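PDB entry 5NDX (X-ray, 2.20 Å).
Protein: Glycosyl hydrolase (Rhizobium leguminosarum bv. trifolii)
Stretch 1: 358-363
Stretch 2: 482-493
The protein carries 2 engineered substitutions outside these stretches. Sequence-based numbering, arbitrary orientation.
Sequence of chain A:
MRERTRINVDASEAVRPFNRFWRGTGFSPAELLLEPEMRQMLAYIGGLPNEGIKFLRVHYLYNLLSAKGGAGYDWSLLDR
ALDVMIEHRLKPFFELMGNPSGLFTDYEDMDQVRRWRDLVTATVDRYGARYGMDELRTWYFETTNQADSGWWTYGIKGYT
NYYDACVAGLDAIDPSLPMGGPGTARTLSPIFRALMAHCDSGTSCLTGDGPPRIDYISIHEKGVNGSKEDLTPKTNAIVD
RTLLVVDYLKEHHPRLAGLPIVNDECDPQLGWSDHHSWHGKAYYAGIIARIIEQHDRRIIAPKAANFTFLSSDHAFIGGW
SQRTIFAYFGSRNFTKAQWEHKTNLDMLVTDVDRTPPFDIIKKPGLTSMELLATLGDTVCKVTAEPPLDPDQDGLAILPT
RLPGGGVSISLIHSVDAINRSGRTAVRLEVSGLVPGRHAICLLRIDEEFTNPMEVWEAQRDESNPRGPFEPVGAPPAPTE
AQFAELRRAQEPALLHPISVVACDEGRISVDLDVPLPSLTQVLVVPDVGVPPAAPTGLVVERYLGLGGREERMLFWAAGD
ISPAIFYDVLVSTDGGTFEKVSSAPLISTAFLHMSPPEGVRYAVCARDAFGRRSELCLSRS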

# COMPACT_ATOMS: atom_id res chain seq x y z
N PHE A 358 -6.26 13.87 -17.66
CA PHE A 358 -5.32 13.86 -16.54
C PHE A 358 -4.20 12.91 -16.81
O PHE A 358 -4.34 11.99 -17.61
CB PHE A 358 -5.98 13.49 -15.18
CG PHE A 358 -6.41 12.04 -15.11
CD1 PHE A 358 -7.60 11.62 -15.71
CD2 PHE A 358 -5.61 11.09 -14.49
CE1 PHE A 358 -7.97 10.28 -15.70
CE2 PHE A 358 -5.98 9.77 -14.48
CZ PHE A 358 -7.16 9.36 -15.07
N ASP A 359 -3.10 13.15 -16.11
CA ASP A 359 -2.00 12.24 -16.01
C ASP A 359 -1.65 12.10 -14.53
O ASP A 359 -1.66 13.10 -13.77
CB ASP A 359 -0.81 12.75 -16.81
CG ASP A 359 -0.96 12.49 -18.31
OD1 ASP A 359 -0.73 11.35 -18.72
OD2 ASP A 359 -1.32 13.43 -19.06
N ILE A 360 -1.29 10.88 -14.16
CA ILE A 360 -0.77 10.61 -12.83
C ILE A 360 0.60 9.97 -12.91
O ILE A 360 0.87 9.11 -13.76
CB ILE A 360 -1.70 9.71 -11.98
CG1 ILE A 360 -2.11 8.44 -12.70
CG2 ILE A 360 -2.88 10.54 -11.55
CD1 ILE A 360 -3.01 7.55 -11.87
N ILE A 361 1.48 10.44 -12.02
CA ILE A 361 2.81 9.97 -11.90
C ILE A 361 3.02 9.34 -10.51
O ILE A 361 2.67 9.93 -9.50
CB ILE A 361 3.78 11.12 -12.13
CG1 ILE A 361 3.65 11.72 -13.53
CG2 ILE A 361 5.20 10.68 -11.92
CD1 ILE A 361 4.00 10.79 -14.69
N LYS A 362 3.56 8.14 -10.47
CA LYS A 362 3.91 7.44 -9.21
C LYS A 362 4.90 8.13 -8.34
O LYS A 362 5.93 8.59 -8.80
CB LYS A 362 4.50 6.05 -9.49
CG LYS A 362 3.47 5.09 -9.89
CD LYS A 362 3.87 3.74 -10.55
CE LYS A 362 5.12 3.08 -10.12
NZ LYS A 362 5.19 1.66 -10.68
N LYS A 363 4.61 8.11 -7.06
CA LYS A 363 5.44 8.74 -6.05
C LYS A 363 6.03 7.68 -5.10
O LYS A 363 5.61 6.50 -5.16
CB LYS A 363 4.57 9.73 -5.26
CG LYS A 363 4.26 11.00 -6.03
CD LYS A 363 3.19 11.84 -5.33
CE LYS A 363 3.65 12.39 -3.98
NZ LYS A 363 2.49 13.00 -3.32
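Stretch 2 (482-493) QFAELRRAQEPA

Stretch 2 enters as a helix, continuing from earlier in the chain through Gln-482 and the residues that follow, and leaves as an extended segment through Glu-491 and Pro-492. The helix lies along the strand of stretch 1 with the two running in roughly the same direction: their axes cross at 31° and approach to 8.2 Å. The backbones converge toward their C-terminal ends, the CA–CA separation falling from 8.4 Å between Asp-359 and Phe-483 to 6.7 Å between Ile-361 and Arg-487 and 5.6 Å between Lys-362 and Gln-490.

Phe-358 points away from the helix and makes no contact with it. Asp-359 points toward it, and its CB packs over one face of the Phe-483 ring, 4.0 Å from the ring centroid in a CH-pi contact. Its carboxylate forms a salt bridge with Arg-487, OD1 accepting from NH2 at 2.9 Å and, less directly, from NH1 at 3.3 Å; OD2 is engaged elsewhere in the structure. The CA-to-CB bond of Ile-360 points away, but its carbonyl is available: O receives a weak hydrogen bond from Arg-487 NH2 at 3.4 Å, and a water bridges this O (2.7 Å) to Arg-487 NE (2.8 Å).

The CA-to-CB bond of Ile-361 points sideways, yet its CD1 reaches the helix, lying 4.0 Å from Phe-483 CD1 at the ring edge, 3.9 Å from Leu-486 CB and 3.7 Å from Arg-487 CG. The same methyl lies over one face of the Arg-487 guanidinium, so apolar packing adjoins the charged pair. Lys-362 points toward stretch 2 and extends beyond the helix, where NZ forms a salt bridge with Glu-491 OE1 at 2.8 Å. A second water donates to both Lys-362 O and Gln-490 O, each at 2.8 Å, linking the backbones where they are close. Lys-363, at an N-cap position, points away and ends the contact.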

# COMPACT_ATOMS: atom_id res chain seq x y z
N GLN A 482 8.09 15.28 -21.79
CA GLN A 482 8.37 15.45 -20.34
C GLN A 482 7.70 14.39 -19.48
O GLN A 482 8.33 13.79 -18.60
CB GLN A 482 7.99 16.86 -19.89
CG GLN A 482 9.02 17.86 -20.35
CD GLN A 482 8.61 19.31 -20.15
OE1 GLN A 482 7.43 19.65 -20.04
NE2 GLN A 482 9.62 20.18 -20.02
N PHE A 483 6.46 14.09 -19.81
CA PHE A 483 5.77 12.98 -19.21
C PHE A 483 6.45 11.61 -19.45
O PHE A 483 6.48 10.79 -18.52
CB PHE A 483 4.32 12.92 -19.64
CG PHE A 483 3.39 13.79 -18.83
CD1 PHE A 483 3.31 13.66 -17.46
CD2 PHE A 483 2.53 14.70 -19.45
CE1 PHE A 483 2.44 14.44 -16.71
CE2 PHE A 483 1.65 15.46 -18.72
CZ PHE A 483 1.62 15.36 -17.34
N ALA A 484 7.00 11.40 -20.63
CA ALA A 484 7.70 10.15 -20.95
C ALA A 484 8.96 10.08 -20.06
O ALA A 484 9.31 9.03 -19.55
CB ALA A 484 8.07 10.03 -22.45
N GLU A 485 9.62 11.21 -19.87
CA GLU A 485 10.77 11.28 -18.97
C GLU A 485 10.37 10.99 -17.52
O GLU A 485 11.04 10.25 -16.84
CB GLU A 485 11.49 12.63 -19.17
CG GLU A 485 12.71 12.88 -18.32
CD GLU A 485 13.27 14.36 -18.42
OE1 GLU A 485 12.70 15.26 -19.13
OE2 GLU A 485 14.31 14.60 -17.76
N LEU A 486 9.24 11.51 -17.05
CA LEU A 486 8.76 11.24 -15.70
C LEU A 486 8.36 9.81 -15.50
O LEU A 486 8.66 9.21 -14.46
CB LEU A 486 7.58 12.15 -15.30
CG LEU A 486 7.85 13.66 -15.24
CD1 LEU A 486 6.61 14.36 -14.76
CD2 LEU A 486 9.02 14.09 -14.38
N ARG A 487 7.69 9.23 -16.49
CA ARG A 487 7.27 7.84 -16.40
C ARG A 487 8.46 6.84 -16.47
O ARG A 487 8.33 5.70 -15.98
CB ARG A 487 6.20 7.50 -17.47
CG ARG A 487 4.91 8.23 -17.23
CD ARG A 487 3.74 7.64 -17.97
NE ARG A 487 2.48 8.03 -17.36
CZ ARG A 487 1.74 9.04 -17.79
NH1 ARG A 487 2.10 9.74 -18.86
NH2 ARG A 487 0.64 9.35 -17.15
N ARG A 488 9.58 7.21 -17.10
CA ARG A 488 10.81 6.40 -16.99
C ARG A 488 11.35 6.46 -15.55
O ARG A 488 11.68 5.42 -14.95
CB ARG A 488 11.88 6.86 -17.98
CG ARG A 488 13.24 6.13 -17.99
CD ARG A 488 14.27 6.73 -19.00
NE ARG A 488 13.63 7.47 -20.14
CZ ARG A 488 13.67 8.82 -20.42
NH1 ARG A 488 14.37 9.70 -19.67
NH2 ARG A 488 13.00 9.31 -21.49
N ALA A 489 11.38 7.67 -15.00
CA ALA A 489 11.89 7.90 -13.67
C ALA A 489 11.01 7.35 -12.57
O ALA A 489 11.54 7.07 -11.48
CB ALA A 489 12.15 9.40 -13.41
N GLN A 490 9.72 7.14 -12.83
CA GLN A 490 8.80 6.78 -11.76
C GLN A 490 8.90 5.32 -11.36
O GLN A 490 8.41 4.96 -10.29
CB GLN A 490 7.34 7.04 -12.13
CG GLN A 490 6.67 5.97 -13.02
CD GLN A 490 5.25 6.28 -13.45
OE1 GLN A 490 4.58 5.45 -14.14
NE2 GLN A 490 4.77 7.42 -13.09
N GLU A 491 9.50 4.49 -12.22
CA GLU A 491 9.55 3.05 -11.98
C GLU A 491 10.71 2.66 -11.07
O GLU A 491 11.82 3.18 -11.23
CB GLU A 491 9.68 2.27 -13.31
CG GLU A 491 8.56 2.49 -14.34
CD GLU A 491 7.15 2.27 -13.82
OE1 GLU A 491 6.96 1.54 -12.80
OE2 GLU A 491 6.19 2.82 -14.48
N PRO A 492 10.47 1.72 -10.14
CA PRO A 492 11.57 1.24 -9.26
C PRO A 492 12.77 0.89 -10.14
O PRO A 492 12.68 0.07 -11.06
CB PRO A 492 10.98 0.01 -8.62
CG PRO A 492 9.54 0.33 -8.51
CD PRO A 492 9.19 1.12 -9.76
N ALA A 493 13.86 1.56 -9.87
CA ALA A 493 15.00 1.58 -10.74
C ALA A 493 16.11 0.64 -10.29
O ALA A 493 16.47 0.56 -9.11
CB ALA A 493 15.57 3.01 -10.75
O HOH W 1 1.80 6.82 -14.95
O HOH W 2 8.16 7.01 -8.39